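Local coordinates for protein PHOX (Pseudomonas fluorescens, PDB 4A9V) that hydrolyses phosphate monoesters as an alkaline phosphatase, probably by means of the complex iron-calcium cofactor held in its beta-propeller, at residues 276-281 with 389-394; 285-290 with 299-304; 395-400 with 429-434. All blocks are in the same frame, centred on the assembly; numbering follows the deposited sequence.

Contact 1: 276-281 with 389-394. With LI (lithium ion), chain C.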
ATOM      1  N   ALA A 276       7.195  -5.873   2.075  1.00  6.31           N
ATOM      2  CA  ALA A 276       7.338  -6.477   3.398  1.00  6.90           C
ATOM      3  C   ALA A 276       8.745  -7.023   3.575  1.00  6.66           C
ATOM      4  O   ALA A 276       9.153  -7.933   2.857  1.00  7.16           O
ATOM      5  CB  ALA A 276       6.322  -7.595   3.580  1.00  7.55           C
ATOM      6  N   LEU A 277       9.486  -6.467   4.528  1.00  6.84           N
ATOM      7  CA  LEU A 277      10.881  -6.853   4.745  1.00  7.06           C
ATOM      8  C   LEU A 277      10.996  -8.111   5.594  1.00  7.80           C
ATOM      9  O   LEU A 277      10.351  -8.236   6.633  1.00  8.75           O
ATOM     10  CB  LEU A 277      11.646  -5.711   5.416  1.00  7.58           C
ATOM     11  CG  LEU A 277      12.383  -4.754   4.483  1.00  8.50           C
ATOM     12  CD1 LEU A 277      13.595  -5.408   3.844  1.00  9.68           C
ATOM     13  CD2 LEU A 277      11.457  -4.170   3.435  1.00 10.49           C
ATOM     14  N   ALA A 278      11.950  -8.954   5.221  1.00  7.00           N
ATOM     15  CA  ALA A 278      12.382 -10.079   6.026  1.00  7.64           C
ATOM     16  C   ALA A 278      13.869 -10.287   5.752  1.00  7.24           C
ATOM     17  O   ALA A 278      14.491  -9.507   5.031  1.00  7.32           O
ATOM     18  CB  ALA A 278      11.572 -11.326   5.669  1.00  9.30           C
ATOM     19  N   GLU A 279      14.426 -11.348   6.309  1.00  8.21           N
ATOM     20  CA  GLU A 279      15.845 -11.609   6.175  1.00  8.45           C
ATOM     21  C   GLU A 279      16.026 -13.111   6.044  1.00  8.19           C
ATOM     22  O   GLU A 279      15.390 -13.880   6.761  1.00  9.38           O
ATOM     23  CB  GLU A 279      16.581 -11.076   7.411  1.00 10.72           C
ATOM     24  CG  GLU A 279      18.105 -11.140   7.357  1.00 12.60           C
ATOM     25  CD  GLU A 279      18.797 -10.439   8.531  1.00 17.84           C
ATOM     26  OE1 GLU A 279      18.128  -9.836   9.394  1.00 20.57           O
ATOM     27  OE2 GLU A 279      20.045 -10.404   8.544  1.00 22.79           O
ATOM     28  N   THR A 280      16.878 -13.536   5.112  1.00  8.13           N
ATOM     29  CA  THR A 280      17.233 -14.954   5.015  1.00  8.60           C
ATOM     30  C   THR A 280      18.055 -15.387   6.232  1.00  8.60           C
ATOM     31  O   THR A 280      18.610 -14.556   6.953  1.00  9.10           O
ATOM     32  CB  THR A 280      18.058 -15.249   3.754  1.00  8.26           C
ATOM     33  OG1 THR A 280      19.346 -14.653   3.896  1.00  9.31           O
ATOM     34  CG2 THR A 280      17.376 -14.742   2.500  1.00  9.35           C
ATOM     35  N   ASP A 281      18.164 -16.691   6.441  1.00  9.65           N
ATOM     36  CA  ASP A 281      18.980 -17.181   7.537  1.00 10.40           C
ATOM     37  C   ASP A 281      20.439 -16.741   7.385  1.00 11.08           C
ATOM     38  O   ASP A 281      21.114 -16.481   8.378  1.00 13.68           O
ATOM     39  CB  ASP A 281      18.904 -18.700   7.627  1.00 11.11           C
ATOM     40  CG  ASP A 281      17.596 -19.195   8.219  1.00 11.57           C
ATOM     41  OD1 ASP A 281      16.680 -18.387   8.499  1.00 13.37           O
ATOM     42  OD2 ASP A 281      17.498 -20.419   8.444  1.00 15.17           O
ATOM     43  N   ILE A 389       1.215  -7.188   2.490  1.00  5.97           N
ATOM     44  CA  ILE A 389       1.891  -8.359   3.035  1.00  5.95           C
ATOM     45  C   ILE A 389       2.610  -7.959   4.318  1.00  6.11           C
ATOM     46  O   ILE A 389       3.215  -6.877   4.389  1.00  6.52           O
ATOM     47  CB  ILE A 389       2.895  -8.924   2.005  1.00  6.48           C
ATOM     48  CG1 ILE A 389       2.152  -9.330   0.729  1.00  6.40           C
ATOM     49  CG2 ILE A 389       3.651 -10.109   2.589  1.00  7.18           C
ATOM     50  CD1 ILE A 389       3.051  -9.699  -0.434  1.00  7.33           C
ATOM     51  N   VAL A 390       2.566  -8.836   5.323  1.00  5.83           N
ATOM     52  CA  VAL A 390       3.341  -8.626   6.544  1.00  6.59           C
ATOM     53  C   VAL A 390       3.988  -9.942   6.960  1.00  6.31           C
ATOM     54  O   VAL A 390       3.516 -11.025   6.612  1.00  7.30           O
ATOM     55  CB  VAL A 390       2.479  -8.077   7.714  1.00  7.22           C
ATOM     56  CG1 VAL A 390       2.014  -6.660   7.419  1.00  8.18           C
ATOM     57  CG2 VAL A 390       1.310  -9.006   8.019  1.00  7.25           C
ATOM     58  N   VAL A 391       5.046  -9.822   7.741  1.00  6.68           N
ATOM     59  CA  VAL A 391       5.809 -10.955   8.234  1.00  6.85           C
ATOM     60  C   VAL A 391       5.733 -10.937   9.765  1.00  6.84           C
ATOM     61  O   VAL A 391       6.078  -9.937  10.395  1.00  7.92           O
ATOM     62  CB  VAL A 391       7.285 -10.842   7.780  1.00  7.46           C
ATOM     63  CG1 VAL A 391       8.096 -12.003   8.331  1.00  9.26           C
ATOM     64  CG2 VAL A 391       7.379 -10.796   6.259  1.00  8.84           C
ATOM     65  N   SER A 392       5.294 -12.026  10.380  1.00  7.24           N
ATOM     66  CA  SER A 392       5.205 -12.057  11.837  1.00  7.41           C
ATOM     67  C   SER A 392       6.580 -11.858  12.454  1.00  7.62           C
ATOM     68  O   SER A 392       7.501 -12.602  12.145  1.00  8.37           O
ATOM     69  CB  SER A 392       4.657 -13.389  12.311  1.00  7.94           C
ATOM     70  OG  SER A 392       4.839 -13.508  13.705  1.00  9.38           O
ATOM     71  N   PRO A 393       6.682 -10.974  13.457  1.00  8.22           N
ATOM     72  CA  PRO A 393       7.945 -10.835  14.181  1.00  9.42           C
ATOM     73  C   PRO A 393       8.188 -11.984  15.158  1.00 10.33           C
ATOM     74  O   PRO A 393       9.290 -12.127  15.675  1.00 12.62           O
ATOM     75  CB  PRO A 393       7.777  -9.514  14.931  1.00 11.35           C
ATOM     76  CG  PRO A 393       6.305  -9.383  15.122  1.00 12.16           C
ATOM     77  CD  PRO A 393       5.679  -9.987  13.892  1.00  9.94           C
ATOM     78  N   LYS A 394       7.157 -12.779  15.417  1.00  9.62           N
ATOM     79  CA  LYS A 394       7.258 -13.891  16.358  1.00 10.38           C
ATOM     80  C   LYS A 394       7.679 -15.190  15.687  1.00 11.60           C
ATOM     81  O   LYS A 394       8.469 -15.932  16.258  1.00 15.29           O
ATOM     82  CB  LYS A 394       5.939 -14.089  17.110  1.00 12.39           C
ATOM     83  CG  LYS A 394       5.592 -12.949  18.054  1.00 14.52           C
ATOM     84  CD  LYS A 394       6.619 -12.837  19.170  1.00 19.10           C
ATOM     85  CE  LYS A 394       6.104 -12.017  20.338  1.00 19.32           C
ATOM     86  NZ  LYS A 394       7.119 -11.923  21.421  1.00 30.98           N
TER
HETATM   87 LI    LI C 612      18.839 -11.588   9.651  1.00 19.80          LI
HETATM   88  O   HOH W   1      18.141 -14.050   9.709  1.00 23.64           O
HETATM   89  O   HOH W   2      20.712 -11.221  11.276  1.00 23.81           O
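Glu279 OE2 is gripped twice, by the lithium ion at 2.0 Å and by a hydrogen bond with His309 NE2. The other carboxylate oxygen, OE1, binds the same ion, which lies against one face of the carboxylate and not in its plane; two waters also bind it. The side chain delivers this group by running extended, with CG anti to the backbone N (chi1 -174°). One of the waters also donates to Thr280 O at 2.8 Å, which ties the ion to the backbone where the strand ends.

The meeting of the strands themselves, 276-279 and 389-391, is largely apolar. Their directions differ by 31°. Ala276 CB presses on Ile389 O at 3.3 Å and lies 3.8 Å from Ile389 CG2, the branch anti to the backbone N. Further along, Val391 CG2, anti to its carbonyl carbon, faces both small methyls: it is 4.3 Å from Ala276 CB and 4.3 Å from Ala278 CB, with Leu277 O also close by. Ile389 O accepts a hydrogen bond from Asn274 ND2.

The pairing is consistent with innermost strands of adjacent propeller blades, close to the metal-binding Glu273 and Glu387. Methyls meet one another and backbone carbonyls between the strands while the charge is kept at the lithium end, so the two strands adhere by side-chain packing and not by the backbone bonding that joins strands within a blade.

Contact 2: 285-290 with 299-304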
ATOM      1  N   ALA A 285      18.607  -9.523   2.498  1.00  7.26           N
ATOM      2  CA  ALA A 285      17.297  -8.889   2.564  1.00  7.20           C
ATOM      3  C   ALA A 285      16.296  -9.606   1.674  1.00  7.39           C
ATOM      4  O   ALA A 285      16.621 -10.025   0.563  1.00  8.23           O
ATOM      5  CB  ALA A 285      17.400  -7.425   2.167  1.00  7.82           C
ATOM      6  N   VAL A 286      15.068  -9.689   2.166  1.00  6.85           N
ATOM      7  CA  VAL A 286      13.944 -10.240   1.423  1.00  6.72           C
ATOM      8  C   VAL A 286      12.822  -9.209   1.441  1.00  5.98           C
ATOM      9  O   VAL A 286      12.543  -8.596   2.471  1.00  7.36           O
ATOM     10  CB  VAL A 286      13.467 -11.564   2.067  1.00  7.23           C
ATOM     11  CG1 VAL A 286      12.256 -12.127   1.342  1.00  8.10           C
ATOM     12  CG2 VAL A 286      14.608 -12.574   2.099  1.00  7.73           C
ATOM     13  N   VAL A 287      12.217  -9.000   0.278  1.00  6.46           N
ATOM     14  CA  VAL A 287      11.094  -8.072   0.155  1.00  6.57           C
ATOM     15  C   VAL A 287       9.937  -8.770  -0.555  1.00  6.54           C
ATOM     16  O   VAL A 287      10.043  -9.104  -1.733  1.00  6.85           O
ATOM     17  CB  VAL A 287      11.480  -6.801  -0.629  1.00  6.99           C
ATOM     18  CG1 VAL A 287      10.343  -5.794  -0.565  1.00  7.47           C
ATOM     19  CG2 VAL A 287      12.787  -6.206  -0.117  1.00  7.80           C
ATOM     20  N   TYR A 288       8.863  -9.061   0.176  1.00  6.28           N
ATOM     21  CA  TYR A 288       7.653  -9.638  -0.426  1.00  6.24           C
ATOM     22  C   TYR A 288       6.741  -8.517  -0.927  1.00  5.93           C
ATOM     23  O   TYR A 288       6.576  -7.498  -0.252  1.00  6.81           O
ATOM     24  CB  TYR A 288       6.890 -10.494   0.596  1.00  6.57           C
ATOM     25  CG  TYR A 288       7.637 -11.714   1.079  1.00  6.52           C
ATOM     26  CD1 TYR A 288       7.693 -12.861   0.308  1.00  7.05           C
ATOM     27  CD2 TYR A 288       8.196 -11.753   2.347  1.00  7.17           C
ATOM     28  CE1 TYR A 288       8.325 -14.002   0.770  1.00  7.77           C
ATOM     29  CE2 TYR A 288       8.835 -12.886   2.821  1.00  7.36           C
ATOM     30  CZ  TYR A 288       8.876 -14.022   2.034  1.00  7.81           C
ATOM     31  OH  TYR A 288       9.499 -15.167   2.482  1.00  9.09           O
ATOM     32  N   MET A 289       6.152  -8.698  -2.108  1.00  5.98           N
ATOM     33  CA  MET A 289       5.447  -7.625  -2.802  1.00  6.10           C
ATOM     34  C   MET A 289       4.218  -8.152  -3.534  1.00  6.63           C
ATOM     35  O   MET A 289       4.333  -9.038  -4.379  1.00  7.81           O
ATOM     36  CB  MET A 289       6.373  -6.977  -3.832  1.00  6.42           C
ATOM     37  CG  MET A 289       7.547  -6.241  -3.221  1.00  7.25           C
ATOM     38  SD  MET A 289       8.701  -5.616  -4.457  1.00  7.74           S
ATOM     39  CE  MET A 289       9.465  -7.148  -4.994  1.00  8.62           C
ATOM     40  N   GLY A 290       3.090  -7.471  -3.365  1.00  5.85           N
ATOM     41  CA  GLY A 290       1.884  -7.767  -4.125  1.00  6.37           C
ATOM     42  C   GLY A 290       1.683  -6.789  -5.270  1.00  5.78           C
ATOM     43  O   GLY A 290       2.072  -5.623  -5.182  1.00  6.88           O
ATOM     44  N   TYR A 299       5.063 -11.421  -5.589  1.00  6.88           N
ATOM     45  CA  TYR A 299       6.489 -11.423  -5.914  1.00  7.14           C
ATOM     46  C   TYR A 299       7.352 -11.428  -4.645  1.00  6.23           C
ATOM     47  O   TYR A 299       6.888 -11.114  -3.545  1.00  6.62           O
ATOM     48  CB  TYR A 299       6.854 -10.198  -6.766  1.00  6.47           C
ATOM     49  CG  TYR A 299       6.156 -10.128  -8.104  1.00  6.71           C
ATOM     50  CD1 TYR A 299       4.845  -9.666  -8.207  1.00  6.54           C
ATOM     51  CD2 TYR A 299       6.832 -10.431  -9.279  1.00  6.77           C
ATOM     52  CE1 TYR A 299       4.217  -9.566  -9.437  1.00  6.84           C
ATOM     53  CE2 TYR A 299       6.219 -10.303 -10.513  1.00  7.88           C
ATOM     54  CZ  TYR A 299       4.916  -9.881 -10.588  1.00  7.34           C
ATOM     55  OH  TYR A 299       4.340  -9.767 -11.832  1.00  7.70           O
ATOM     56  N   LYS A 300       8.633 -11.732  -4.820  1.00  6.49           N
ATOM     57  CA  LYS A 300       9.603 -11.795  -3.727  1.00  6.98           C
ATOM     58  C   LYS A 300      10.972 -11.427  -4.289  1.00  6.84           C
ATOM     59  O   LYS A 300      11.450 -12.065  -5.220  1.00  8.04           O
ATOM     60  CB  LYS A 300       9.636 -13.210  -3.152  1.00  7.40           C
ATOM     61  CG  LYS A 300      10.683 -13.472  -2.090  1.00  7.53           C
ATOM     62  CD  LYS A 300      10.804 -14.977  -1.886  1.00  8.73           C
ATOM     63  CE  LYS A 300      11.760 -15.364  -0.772  1.00  9.40           C
ATOM     64  NZ  LYS A 300      11.906 -16.845  -0.710  1.00  9.13           N
ATOM     65  N   PHE A 301      11.612 -10.434  -3.692  1.00  6.36           N
ATOM     66  CA  PHE A 301      12.977 -10.075  -4.050  1.00  6.55           C
ATOM     67  C   PHE A 301      13.912 -10.530  -2.941  1.00  6.61           C
ATOM     68  O   PHE A 301      13.619 -10.350  -1.760  1.00  7.19           O
ATOM     69  CB  PHE A 301      13.094  -8.561  -4.224  1.00  7.13           C
ATOM     70  CG  PHE A 301      14.498  -8.093  -4.501  1.00  7.05           C
ATOM     71  CD1 PHE A 301      15.041  -8.184  -5.773  1.00  8.30           C
ATOM     72  CD2 PHE A 301      15.283  -7.585  -3.479  1.00  8.11           C
ATOM     73  CE1 PHE A 301      16.347  -7.794  -6.010  1.00  9.56           C
ATOM     74  CE2 PHE A 301      16.569  -7.147  -3.727  1.00 10.58           C
ATOM     75  CZ  PHE A 301      17.103  -7.251  -4.996  1.00  9.96           C
ATOM     76  N   VAL A 302      15.040 -11.112  -3.328  1.00  7.27           N
ATOM     77  CA  VAL A 302      16.078 -11.488  -2.368  1.00  7.32           C
ATOM     78  C   VAL A 302      17.398 -10.852  -2.786  1.00  7.27           C
ATOM     79  O   VAL A 302      17.837 -11.022  -3.920  1.00  8.10           O
ATOM     80  CB  VAL A 302      16.260 -13.016  -2.289  1.00  8.29           C
ATOM     81  CG1 VAL A 302      17.302 -13.364  -1.240  1.00 10.16           C
ATOM     82  CG2 VAL A 302      14.927 -13.699  -2.001  1.00  9.07           C
ATOM     83  N   SER A 303      18.003 -10.068  -1.901  1.00  7.23           N
ATOM     84  CA  SER A 303      19.211  -9.340  -2.260  1.00  7.21           C
ATOM     85  C   SER A 303      20.384 -10.279  -2.498  1.00  7.50           C
ATOM     86  O   SER A 303      20.465 -11.372  -1.937  1.00  8.91           O
ATOM     87  CB  SER A 303      19.567  -8.289  -1.202  1.00  7.76           C
ATOM     88  OG  SER A 303      19.965  -8.867   0.022  1.00  7.55           O
ATOM     89  N   ARG A 304      21.343  -9.793  -3.273  1.00  7.97           N
ATOM     90  CA  ARG A 304      22.622 -10.467  -3.450  1.00  8.32           C
ATOM     91  C   ARG A 304      23.441 -10.421  -2.170  1.00  8.17           C
ATOM     92  O   ARG A 304      24.016 -11.426  -1.758  1.00  9.32           O
ATOM     93  CB  ARG A 304      23.400  -9.790  -4.579  1.00  8.64           C
ATOM     94  CG  ARG A 304      24.766 -10.398  -4.870  1.00 10.88           C
ATOM     95  CD  ARG A 304      25.590  -9.504  -5.787  1.00 11.91           C
ATOM     96  NE  ARG A 304      25.908  -8.238  -5.133  1.00 10.91           N
ATOM     97  CZ  ARG A 304      26.402  -7.172  -5.751  1.00 12.41           C
ATOM     98  NH1 ARG A 304      26.557  -7.167  -7.069  1.00 14.09           N
ATOM     99  NH2 ARG A 304      26.656  -6.076  -5.049  1.00 12.49           N
TER
HETATM  100  O   HOH W   3       9.664 -17.625   1.043  1.00 10.43           O
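Six hydrogen bonds join the two arms of this antiparallel hairpin, five of them wholly backbone. Val287 and Phe301 form one hydrogen-bonded pair and Met289 and Tyr299 the next. Phe301 N reaches Val287 O at 2.8 Å and 171°, in the carbonyl plane, whereas Met289 N meets Tyr299 O from well above the plane of the Tyr299 carbonyl. At the open end Ser303 OG takes the place of a carbonyl and accepts from Ala285 N at 2.9 Å, while it also hydrogen-bonds Asp305 O. Its crowded torsion, with OG between the backbone N and the carbonyl carbon (chi1 68°), turns the hydroxyl to that amide.

On one face Tyr288 and Lys300 lie side by side and point the same way. The extended lysine chain runs along the ring, its CG 3.7 Å from Tyr288 CE1. Val286 CG1 covers a face of that ring toward its rim and touches Lys300 CE at 3.9 Å. On the other face Met289, bent at its last torsion, brings CE to within 4.0 Å of Phe301 CB.

Farther out, a water at the Tyr288 ring edge links Tyr288 OH with Lys300 NZ, and His439 binds both ends through its ND1 and its backbone O. Trp345 adds a cation-pi contact to Lys300, and Phe270 stacks on Tyr299. Strands 276-279 and 322-329 flank the hairpin, probably within one propeller blade.

The lysine buries an aliphatic stem among aromatic and valine carbons while its ammonium is met by water, a carbonyl and a ring, an environment that would probably favour the charged form.

Contact 3: 395-400 with 429-434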
ATOM      1  N   ASP A 395       7.135 -15.495  14.511  1.00 10.23           N
ATOM      2  CA  ASP A 395       7.433 -16.781  13.887  1.00 10.34           C
ATOM      3  C   ASP A 395       7.707 -16.727  12.393  1.00  9.55           C
ATOM      4  O   ASP A 395       7.939 -17.764  11.765  1.00  9.84           O
ATOM      5  CB  ASP A 395       6.355 -17.825  14.207  1.00 11.43           C
ATOM      6  CG  ASP A 395       5.063 -17.620  13.428  1.00 11.95           C
ATOM      7  OD1 ASP A 395       4.934 -16.656  12.649  1.00 10.24           O
ATOM      8  OD2 ASP A 395       4.174 -18.490  13.582  1.00 14.65           O
ATOM      9  N   GLY A 396       7.777 -15.522  11.841  1.00  8.60           N
ATOM     10  CA  GLY A 396       8.198 -15.348  10.463  1.00  8.13           C
ATOM     11  C   GLY A 396       7.199 -15.724   9.388  1.00  7.67           C
ATOM     12  O   GLY A 396       7.497 -15.595   8.207  1.00  8.05           O
ATOM     13  N   GLN A 397       5.995 -16.127   9.795  0.50  7.92           N
ATOM     14  CA  GLN A 397       4.962 -16.484   8.830  0.50  6.55           C
ATOM     15  C   GLN A 397       4.422 -15.242   8.133  0.50  6.54           C
ATOM     16  O   GLN A 397       4.399 -14.145   8.705  0.50  5.45           O
ATOM     17  CB  GLN A 397       3.834 -17.272   9.498  0.50  6.17           C
ATOM     18  CG  GLN A 397       4.262 -18.660   9.966  0.50  7.86           C
ATOM     19  CD  GLN A 397       3.093 -19.596  10.211  0.50  9.42           C
ATOM     20  OE1 GLN A 397       2.510 -20.136   9.275  0.50  9.75           O
ATOM     21  NE2 GLN A 397       2.672 -19.693  11.463  0.50 15.86           N
ATOM     22  N   VAL A 398       4.071 -15.408   6.866  1.00  6.63           N
ATOM     23  CA  VAL A 398       3.816 -14.274   5.998  1.00  6.48           C
ATOM     24  C   VAL A 398       2.317 -14.258   5.676  1.00  6.71           C
ATOM     25  O   VAL A 398       1.724 -15.305   5.416  1.00  7.65           O
ATOM     26  CB  VAL A 398       4.640 -14.405   4.696  1.00  6.66           C
ATOM     27  CG1 VAL A 398       4.521 -13.150   3.858  1.00  7.04           C
ATOM     28  CG2 VAL A 398       6.098 -14.689   5.028  1.00  7.90           C
ATOM     29  N   TYR A 399       1.712 -13.069   5.713  1.00  6.00           N
ATOM     30  CA  TYR A 399       0.272 -12.896   5.527  1.00  6.29           C
ATOM     31  C   TYR A 399       0.046 -11.883   4.419  1.00  6.23           C
ATOM     32  O   TYR A 399       0.743 -10.866   4.355  1.00  7.15           O
ATOM     33  CB  TYR A 399      -0.374 -12.374   6.816  1.00  6.78           C
ATOM     34  CG  TYR A 399      -0.253 -13.310   7.994  1.00  6.82           C
ATOM     35  CD1 TYR A 399       0.966 -13.508   8.633  1.00  7.11           C
ATOM     36  CD2 TYR A 399      -1.361 -13.979   8.489  1.00  7.36           C
ATOM     37  CE1 TYR A 399       1.094 -14.415   9.668  1.00  7.47           C
ATOM     38  CE2 TYR A 399      -1.252 -14.857   9.544  1.00  7.92           C
ATOM     39  CZ  TYR A 399      -0.027 -15.080  10.133  1.00  7.66           C
ATOM     40  OH  TYR A 399       0.066 -16.007  11.139  1.00  8.98           O
ATOM     41  N   CYS A 400      -0.920 -12.157   3.545  1.00  6.41           N
ATOM     42  CA  CYS A 400      -1.201 -11.318   2.391  1.00  6.38           C
ATOM     43  C   CYS A 400      -2.712 -11.221   2.228  1.00  6.22           C
ATOM     44  O   CYS A 400      -3.401 -12.241   2.144  1.00  7.07           O
ATOM     45  CB  CYS A 400      -0.607 -11.968   1.135  1.00  7.80           C
ATOM     46  SG  CYS A 400      -0.836 -11.035  -0.395  1.00  8.78           S
ATOM     47  N   ILE A 429      -7.584 -13.773   3.524  1.00  6.41           N
ATOM     48  CA  ILE A 429      -6.197 -13.542   3.924  1.00  6.72           C
ATOM     49  C   ILE A 429      -5.420 -14.845   3.796  1.00  6.18           C
ATOM     50  O   ILE A 429      -5.772 -15.874   4.400  1.00  6.87           O
ATOM     51  CB  ILE A 429      -6.066 -12.976   5.351  1.00  7.09           C
ATOM     52  CG1 ILE A 429      -6.877 -11.684   5.471  1.00  7.69           C
ATOM     53  CG2 ILE A 429      -4.595 -12.744   5.673  1.00  8.61           C
ATOM     54  CD1 ILE A 429      -6.844 -11.054   6.850  1.00 10.15           C
ATOM     55  N   LEU A 430      -4.382 -14.786   2.974  1.00  6.36           N
ATOM     56  CA  LEU A 430      -3.498 -15.889   2.669  1.00  7.00           C
ATOM     57  C   LEU A 430      -2.277 -15.852   3.588  1.00  6.15           C
ATOM     58  O   LEU A 430      -1.742 -14.781   3.863  1.00  8.96           O
ATOM     59  CB  LEU A 430      -3.065 -15.736   1.211  1.00  7.35           C
ATOM     60  CG  LEU A 430      -1.931 -16.599   0.676  1.00  8.12           C
ATOM     61  CD1 LEU A 430      -2.300 -18.071   0.673  1.00  8.65           C
ATOM     62  CD2 LEU A 430      -1.575 -16.130  -0.721  1.00 10.06           C
ATOM     63  N   ARG A 431      -1.879 -17.012   4.105  1.00  6.81           N
ATOM     64  CA  ARG A 431      -0.679 -17.148   4.918  1.00  6.98           C
ATOM     65  C   ARG A 431       0.254 -18.145   4.262  1.00  6.93           C
ATOM     66  O   ARG A 431      -0.199 -19.164   3.738  1.00  7.79           O
ATOM     67  CB  ARG A 431      -1.060 -17.623   6.328  1.00  7.59           C
ATOM     68  CG  ARG A 431       0.112 -18.054   7.189  1.00  7.83           C
ATOM     69  CD  ARG A 431      -0.262 -18.170   8.657  1.00  8.36           C
ATOM     70  NE  ARG A 431      -1.353 -19.110   8.872  1.00  7.95           N
ATOM     71  CZ  ARG A 431      -2.037 -19.214  10.009  1.00  8.07           C
ATOM     72  NH1 ARG A 431      -1.709 -18.472  11.057  1.00  9.20           N
ATOM     73  NH2 ARG A 431      -3.063 -20.047  10.084  1.00  9.89           N
ATOM     74  N   TRP A 432       1.561 -17.913   4.366  1.00  7.00           N
ATOM     75  CA  TRP A 432       2.521 -18.962   4.055  1.00  7.57           C
ATOM     76  C   TRP A 432       3.633 -19.030   5.058  1.00  7.10           C
ATOM     77  O   TRP A 432       3.972 -18.056   5.739  1.00  7.60           O
ATOM     78  CB  TRP A 432       3.072 -18.887   2.621  1.00  7.69           C
ATOM     79  CG  TRP A 432       3.809 -17.624   2.257  1.00  8.21           C
ATOM     80  CD1 TRP A 432       5.175 -17.373   2.323  1.00  9.69           C
ATOM     81  CD2 TRP A 432       3.242 -16.456   1.595  1.00  8.06           C
ATOM     82  NE1 TRP A 432       5.471 -16.152   1.769  1.00  9.47           N
ATOM     83  CE2 TRP A 432       4.348 -15.553   1.310  1.00  8.36           C
ATOM     84  CE3 TRP A 432       1.973 -16.105   1.193  1.00  8.27           C
ATOM     85  CZ2 TRP A 432       4.157 -14.344   0.650  1.00 10.28           C
ATOM     86  CZ3 TRP A 432       1.784 -14.882   0.555  1.00  9.26           C
ATOM     87  CH2 TRP A 432       2.845 -14.011   0.315  1.00  9.93           C
ATOM     88  N   ARG A 433       4.190 -20.228   5.164  1.00  6.77           N
ATOM     89  CA  ARG A 433       5.335 -20.525   6.012  1.00  7.29           C
ATOM     90  C   ARG A 433       6.473 -21.039   5.138  1.00  7.15           C
ATOM     91  O   ARG A 433       6.378 -22.100   4.513  1.00  7.18           O
ATOM     92  CB  ARG A 433       4.976 -21.566   7.059  1.00  7.78           C
ATOM     93  CG  ARG A 433       6.132 -21.884   7.987  1.00  7.83           C
ATOM     94  CD  ARG A 433       5.719 -22.862   9.059  1.00  8.47           C
ATOM     95  NE  ARG A 433       6.811 -23.114   9.983  1.00  9.10           N
ATOM     96  CZ  ARG A 433       6.713 -23.882  11.060  1.00  9.64           C
ATOM     97  NH1 ARG A 433       5.564 -24.469  11.357  1.00 10.67           N
ATOM     98  NH2 ARG A 433       7.752 -24.010  11.866  1.00  9.88           N
ATOM     99  N   THR A 434       7.507 -20.223   5.015  1.00  7.50           N
ATOM    100  CA  THR A 434       8.642 -20.547   4.178  1.00  6.99           C
ATOM    101  C   THR A 434       9.362 -21.796   4.704  1.00  7.68           C
ATOM    102  O   THR A 434       9.479 -22.001   5.914  1.00  7.98           O
ATOM    103  CB  THR A 434       9.585 -19.327   4.094  1.00  7.87           C
ATOM    104  OG1 THR A 434      10.505 -19.489   3.010  1.00  8.53           O
ATOM    105  CG2 THR A 434      10.321 -19.087   5.404  1.00  8.02           C
TER
HETATM  106  O   HOH W   4       7.513 -18.164   7.001  1.00  9.12           O
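The branched side chain of Val398 settles onto the flat of Trp432. Its CB stands 3.6 Å from the centroid of the five-membered ring, 16° off the normal, in a CH-pi contact, while CG1, anti to the backbone N, lies 3.4 Å from Trp432 CZ2. Trp432 takes the crowded first torsion (chi1 60°), which lays the indole under its neighbour, and Cys400 CB meets the six-membered end obliquely at CZ3, 3.8 Å away. Trp432 NE1 is buried with no hydrogen-bond partner in the model. An alanine here would remove the indole that Val398 and Cys400 pack on and would probably loosen this face of the sheet.

On the opposite face Arg431 bends at chi3 and lies alongside Tyr399, its CD 3.4 Å from Tyr399 CZ. The bend brings NH1 to Tyr399 OH at 3.0 Å, near the guanidinium plane; NE forms a salt bridge with Asp447. Gln397 OE1 fits between Arg431 CD and Arg433 CB, while its NE2 donates to Asp395 OD2.

Val398-Trp432 and Cys400-Leu430 are hydrogen-bonded antiparallel pairs in the middle of a blade-like run: 386-391 bonds to 398-402, 443-451 to 428-434, and Ile298 of strand 296-303 packs against Cys400, Leu430 and Trp432.

Following the chain, residues 276-281 open contact 1, and the strand after them at once starts contact 2, whose hairpin closes after only eight intervening residues. Contact 2 therefore nests within the long excursion that contact 1 closes when 389-394 returns beside 276-281. Contact 3 begins directly afterwards at 395 and closes its own loop at 429-434, in series with both; none cross. Backbone bonds from 276-279 to 284-290, and from 386-391 to 398-402, make contact 1 the seam between two runs of strands, one carrying contact 2 and the other contact 3. Across that seam Tyr288 of contact 2 meets Trp432 edge-to-face and also touches Val398 of contact 3.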